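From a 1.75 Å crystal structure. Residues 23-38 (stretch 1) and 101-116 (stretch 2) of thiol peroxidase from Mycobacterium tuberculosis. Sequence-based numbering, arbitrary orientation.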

# COMPACT_ATOMS: atom_id res chain seq x y z
N PRO A 23 11.23 -4.82 -12.10
CA PRO A 23 11.59 -5.08 -10.70
C PRO A 23 10.95 -4.04 -9.78
O PRO A 23 10.97 -2.83 -10.05
CB PRO A 23 13.12 -4.97 -10.69
CG PRO A 23 13.51 -5.30 -12.12
CD PRO A 23 12.44 -4.60 -12.92
N ALA A 24 10.39 -4.51 -8.68
CA ALA A 24 9.76 -3.60 -7.76
C ALA A 24 10.83 -2.73 -7.12
O ALA A 24 11.91 -3.21 -6.74
CB ALA A 24 8.98 -4.35 -6.70
N PRO A 25 10.55 -1.43 -6.99
CA PRO A 25 11.53 -0.54 -6.36
C PRO A 25 11.87 -1.02 -4.94
O PRO A 25 11.01 -1.51 -4.20
CB PRO A 25 10.82 0.82 -6.35
CG PRO A 25 9.90 0.75 -7.53
CD PRO A 25 9.35 -0.70 -7.42
N ALA A 26 13.13 -0.89 -4.55
CA ALA A 26 13.51 -1.29 -3.23
C ALA A 26 12.81 -0.41 -2.20
O ALA A 26 12.40 0.71 -2.52
CB ALA A 26 15.03 -1.13 -3.05
N PHE A 27 12.61 -0.92 -1.00
CA PHE A 27 12.06 -0.04 0.03
C PHE A 27 12.60 -0.41 1.39
O PHE A 27 13.06 -1.54 1.62
CB PHE A 27 10.52 -0.06 0.05
CG PHE A 27 9.93 -1.42 0.24
CD1 PHE A 27 9.90 -2.02 1.50
CD2 PHE A 27 9.38 -2.10 -0.84
CE1 PHE A 27 9.32 -3.28 1.68
CE2 PHE A 27 8.81 -3.36 -0.66
CZ PHE A 27 8.77 -3.95 0.58
N THR A 28 12.57 0.56 2.29
CA THR A 28 13.01 0.39 3.66
C THR A 28 12.00 1.10 4.56
O THR A 28 12.19 2.25 4.97
CB THR A 28 14.41 1.03 3.87
OG1 THR A 28 14.35 2.41 3.52
CG2 THR A 28 15.46 0.34 2.99
N LEU A 29 10.92 0.40 4.86
CA LEU A 29 9.84 0.94 5.69
C LEU A 29 10.20 0.76 7.16
O LEU A 29 11.24 0.18 7.47
CB LEU A 29 8.53 0.21 5.36
CG LEU A 29 8.01 0.54 3.94
CD1 LEU A 29 6.98 -0.50 3.51
CD2 LEU A 29 7.41 1.94 3.92
N THR A 30 9.37 1.28 8.05
CA THR A 30 9.62 1.16 9.49
C THR A 30 8.55 0.31 10.13
O THR A 30 7.35 0.51 9.90
CB THR A 30 9.65 2.55 10.18
OG1 THR A 30 10.69 3.33 9.59
CG2 THR A 30 9.95 2.41 11.68
N GLY A 31 8.99 -0.65 10.94
CA GLY A 31 8.07 -1.56 11.60
C GLY A 31 7.64 -1.12 12.99
O GLY A 31 8.09 -0.08 13.50
N GLY A 32 6.76 -1.93 13.58
CA GLY A 32 6.22 -1.64 14.90
C GLY A 32 7.25 -1.53 16.01
O GLY A 32 6.99 -0.89 17.03
N ASP A 33 8.42 -2.12 15.82
CA ASP A 33 9.47 -2.05 16.82
C ASP A 33 10.53 -1.01 16.44
O ASP A 33 11.61 -0.98 17.02
CB ASP A 33 10.13 -3.42 16.98
CG ASP A 33 10.80 -3.90 15.70
OD1 ASP A 33 10.54 -3.32 14.62
OD2 ASP A 33 11.59 -4.87 15.77
N LEU A 34 10.19 -0.17 15.47
CA LEU A 34 11.09 0.88 14.98
C LEU A 34 12.30 0.36 14.22
O LEU A 34 13.25 1.10 13.96
CB LEU A 34 11.52 1.83 16.12
CG LEU A 34 10.37 2.58 16.83
CD1 LEU A 34 10.93 3.62 17.81
CD2 LEU A 34 9.47 3.27 15.79
N GLY A 35 12.25 -0.93 13.86
CA GLY A 35 13.32 -1.52 13.09
C GLY A 35 12.97 -1.29 11.63
O GLY A 35 12.01 -0.59 11.33
N VAL A 36 13.73 -1.88 10.72
CA VAL A 36 13.44 -1.68 9.30
C VAL A 36 12.73 -2.87 8.69
O VAL A 36 12.97 -4.02 9.06
CB VAL A 36 14.73 -1.39 8.52
CG1 VAL A 36 14.42 -1.20 7.02
CG2 VAL A 36 15.40 -0.14 9.06
N ILE A 37 11.83 -2.59 7.76
CA ILE A 37 11.13 -3.63 7.03
C ILE A 37 11.68 -3.37 5.65
O ILE A 37 11.28 -2.41 4.97
CB ILE A 37 9.61 -3.45 7.09
CG1 ILE A 37 9.13 -3.67 8.53
CG2 ILE A 37 8.91 -4.41 6.12
CD1 ILE A 37 7.61 -3.60 8.70
N SER A 38 12.66 -4.19 5.25
CA SER A 38 13.37 -4.06 3.98
C SER A 38 12.80 -4.96 2.90
O SER A 38 12.39 -6.08 3.19
CB SER A 38 14.85 -4.40 4.21
OG SER A 38 15.59 -4.33 3.01
N VAL A 101 0.44 -10.91 7.84
CA VAL A 101 -0.16 -9.61 7.56
C VAL A 101 0.33 -8.62 8.62
O VAL A 101 0.01 -8.77 9.80
CB VAL A 101 -1.69 -9.64 7.66
CG1 VAL A 101 -2.25 -8.24 7.47
CG2 VAL A 101 -2.27 -10.61 6.64
N MET A 102 1.07 -7.60 8.20
CA MET A 102 1.58 -6.63 9.15
C MET A 102 1.62 -5.22 8.63
O MET A 102 1.75 -5.00 7.44
CB MET A 102 2.99 -7.03 9.59
CG MET A 102 4.01 -6.99 8.48
SD MET A 102 5.61 -7.57 9.03
CE MET A 102 6.06 -6.25 10.20
N PRO A 103 1.51 -4.23 9.53
CA PRO A 103 1.55 -2.82 9.14
C PRO A 103 2.99 -2.36 8.97
O PRO A 103 3.91 -2.89 9.61
CB PRO A 103 0.89 -2.13 10.33
CG PRO A 103 1.45 -2.93 11.49
CD PRO A 103 1.28 -4.37 10.98
N ALA A 104 3.20 -1.37 8.11
CA ALA A 104 4.54 -0.84 7.91
C ALA A 104 4.32 0.65 7.66
O ALA A 104 3.43 1.04 6.91
CB ALA A 104 5.21 -1.47 6.71
N SER A 105 5.15 1.47 8.28
CA SER A 105 5.04 2.92 8.18
C SER A 105 6.11 3.54 7.28
O SER A 105 7.28 3.19 7.36
CB SER A 105 5.15 3.51 9.60
OG SER A 105 5.28 4.92 9.55
N ALA A 106 5.69 4.49 6.44
CA ALA A 106 6.58 5.21 5.53
C ALA A 106 6.96 6.58 6.09
O ALA A 106 7.41 7.43 5.34
CB ALA A 106 5.88 5.42 4.16
N PHE A 107 6.80 6.80 7.40
CA PHE A 107 7.04 8.13 7.96
C PHE A 107 8.45 8.69 7.78
O PHE A 107 8.62 9.90 7.70
CB PHE A 107 6.60 8.17 9.43
CG PHE A 107 7.68 7.84 10.42
CD1 PHE A 107 8.47 8.84 10.97
CD2 PHE A 107 7.88 6.52 10.83
CE1 PHE A 107 9.46 8.54 11.93
CE2 PHE A 107 8.86 6.21 11.79
CZ PHE A 107 9.64 7.23 12.34
N ARG A 108 9.45 7.81 7.67
CA ARG A 108 10.82 8.30 7.49
C ARG A 108 11.61 7.69 6.34
O ARG A 108 12.83 7.61 6.38
CB ARG A 108 11.59 8.19 8.83
CG ARG A 108 11.76 6.75 9.32
CD ARG A 108 12.65 6.72 10.59
NE ARG A 108 12.74 5.37 11.15
CZ ARG A 108 12.90 5.10 12.45
NH1 ARG A 108 12.98 6.09 13.33
NH2 ARG A 108 13.01 3.84 12.86
N ASP A 109 10.91 7.31 5.26
CA ASP A 109 11.61 6.75 4.13
C ASP A 109 10.91 7.23 2.87
O ASP A 109 9.84 7.87 2.93
CB ASP A 109 11.68 5.21 4.19
CG ASP A 109 10.33 4.57 4.01
OD1 ASP A 109 9.59 4.41 5.01
OD2 ASP A 109 10.01 4.25 2.85
N SER A 110 11.52 6.91 1.74
CA SER A 110 11.06 7.37 0.43
C SER A 110 10.02 6.54 -0.30
O SER A 110 9.69 6.83 -1.44
CB SER A 110 12.29 7.56 -0.47
OG SER A 110 12.94 6.31 -0.65
N PHE A 111 9.43 5.56 0.39
CA PHE A 111 8.43 4.69 -0.23
C PHE A 111 7.37 5.44 -1.06
O PHE A 111 7.12 5.09 -2.21
CB PHE A 111 7.72 3.84 0.83
CG PHE A 111 6.65 2.93 0.27
CD1 PHE A 111 5.33 3.39 0.08
CD2 PHE A 111 6.96 1.64 -0.12
CE1 PHE A 111 4.34 2.57 -0.48
CE2 PHE A 111 5.98 0.80 -0.69
CZ PHE A 111 4.66 1.26 -0.87
N GLY A 112 6.75 6.47 -0.48
CA GLY A 112 5.71 7.19 -1.21
C GLY A 112 6.13 7.81 -2.54
O GLY A 112 5.35 7.81 -3.49
N GLU A 113 7.36 8.32 -2.60
CA GLU A 113 7.86 8.93 -3.83
C GLU A 113 8.36 7.87 -4.81
O GLU A 113 8.13 7.98 -6.03
CB GLU A 113 8.99 9.92 -3.50
CG GLU A 113 8.52 11.12 -2.63
CD GLU A 113 8.05 10.76 -1.22
OE1 GLU A 113 6.98 11.27 -0.80
OE2 GLU A 113 8.74 10.00 -0.50
N ASP A 114 9.03 6.85 -4.28
CA ASP A 114 9.55 5.77 -5.11
C ASP A 114 8.44 4.97 -5.77
O ASP A 114 8.62 4.48 -6.89
CB ASP A 114 10.45 4.84 -4.31
CG ASP A 114 11.64 5.55 -3.71
OD1 ASP A 114 12.03 6.63 -4.24
OD2 ASP A 114 12.18 5.02 -2.72
N TYR A 115 7.30 4.85 -5.08
CA TYR A 115 6.18 4.13 -5.63
C TYR A 115 5.14 5.04 -6.29
O TYR A 115 4.11 4.56 -6.78
CB TYR A 115 5.51 3.26 -4.55
CG TYR A 115 6.23 1.93 -4.40
CD1 TYR A 115 7.49 1.86 -3.81
CD2 TYR A 115 5.67 0.76 -4.92
CE1 TYR A 115 8.19 0.63 -3.77
CE2 TYR A 115 6.36 -0.46 -4.88
CZ TYR A 115 7.61 -0.50 -4.31
OH TYR A 115 8.31 -1.72 -4.29
N GLY A 116 5.43 6.34 -6.31
CA GLY A 116 4.54 7.31 -6.94
C GLY A 116 3.15 7.40 -6.32
O GLY A 116 2.18 7.67 -7.02
O HOH W 1 11.14 2.92 -1.38
O HOH W 2 13.69 2.49 -4.28
O HOH W 3 9.64 4.91 7.58
O HOH W 4 13.63 2.10 10.70

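What fixes the two stretches side by side? T30 and S105 form a single antiparallel bridge: T30 N donates to S105 O and S105 N donates to T30 O, each N to O distance being 2.9 Å. The near-linear N-H...O angles, 162° and 174°, mark two well-aimed bonds. At the bridge T30 CA and S105 CA are 5.1 Å apart, and the side chains around it are in contact.

Which bump fills the central hollow? L29 does. Its CA-to-CB bond points sideways, but the end of the side chain comes nearer to the second stretch. L29 CD2 enters a pocket walled by A106 and F111, lying 3.8 Å from A106 CB and 3.6 Å from F111 CB, while D109 OD1 borders the same pocket 3.5 Å from L29 CD2. The other methyl, L29 CD1, packs 3.8 Å from A104 CB. I37 CD1 also lies 3.8 Å from A104 CB, and it reaches on to M102, where I37 CD1 and M102 CE are 3.4 Å apart. The CA-to-CB bonds of I37 and M102 both point toward the other stretch, and their terminal methyls meet.

How do the aromatic rings fit near P25? The ring of P25 lies over one face of the Y115 ring, with P25 CD 3.6 Å from Y115 CZ. The tyrosine hydroxyl is tied down, since Y115 OH donates to P25 O at 2.7 Å. The same oxygen sits at the edge of the F27 ring, with Y115 OH 3.6 Å from F27 CD2. F27 also presents its CB to the edge of the F111 ring, F27 CB to F111 CD2 being 3.9 Å.

What occupies the gaps that side chains leave? Water 3 fills a polar hollow beside the bridge. It donates to S105 O at 2.9 Å and to D109 OD1 at 2.6 Å, accepts from R108 N at 2.9 Å, and bonds T30 OG1 at 2.8 Å. Near P25, water 1 donates to A26 O at 2.8 Å and D114 OD2 at 2.7 Å; both are acceptors, and the water supplies the hydrogens that link them.

How does R108 close over T30? Its CA-to-CB bond points sideways, but the side chain's end comes nearer, passing T30 and reaching L34. R108 NE gives T30 OG1 a weak hydrogen bond at 3.3 Å, and R108 NH2 comes within 3.0 Å of L34 O, though the angle is too poor for a bond. T30 CG2 rests against the F107 ring edge, 4.0 Å from F107 CE2.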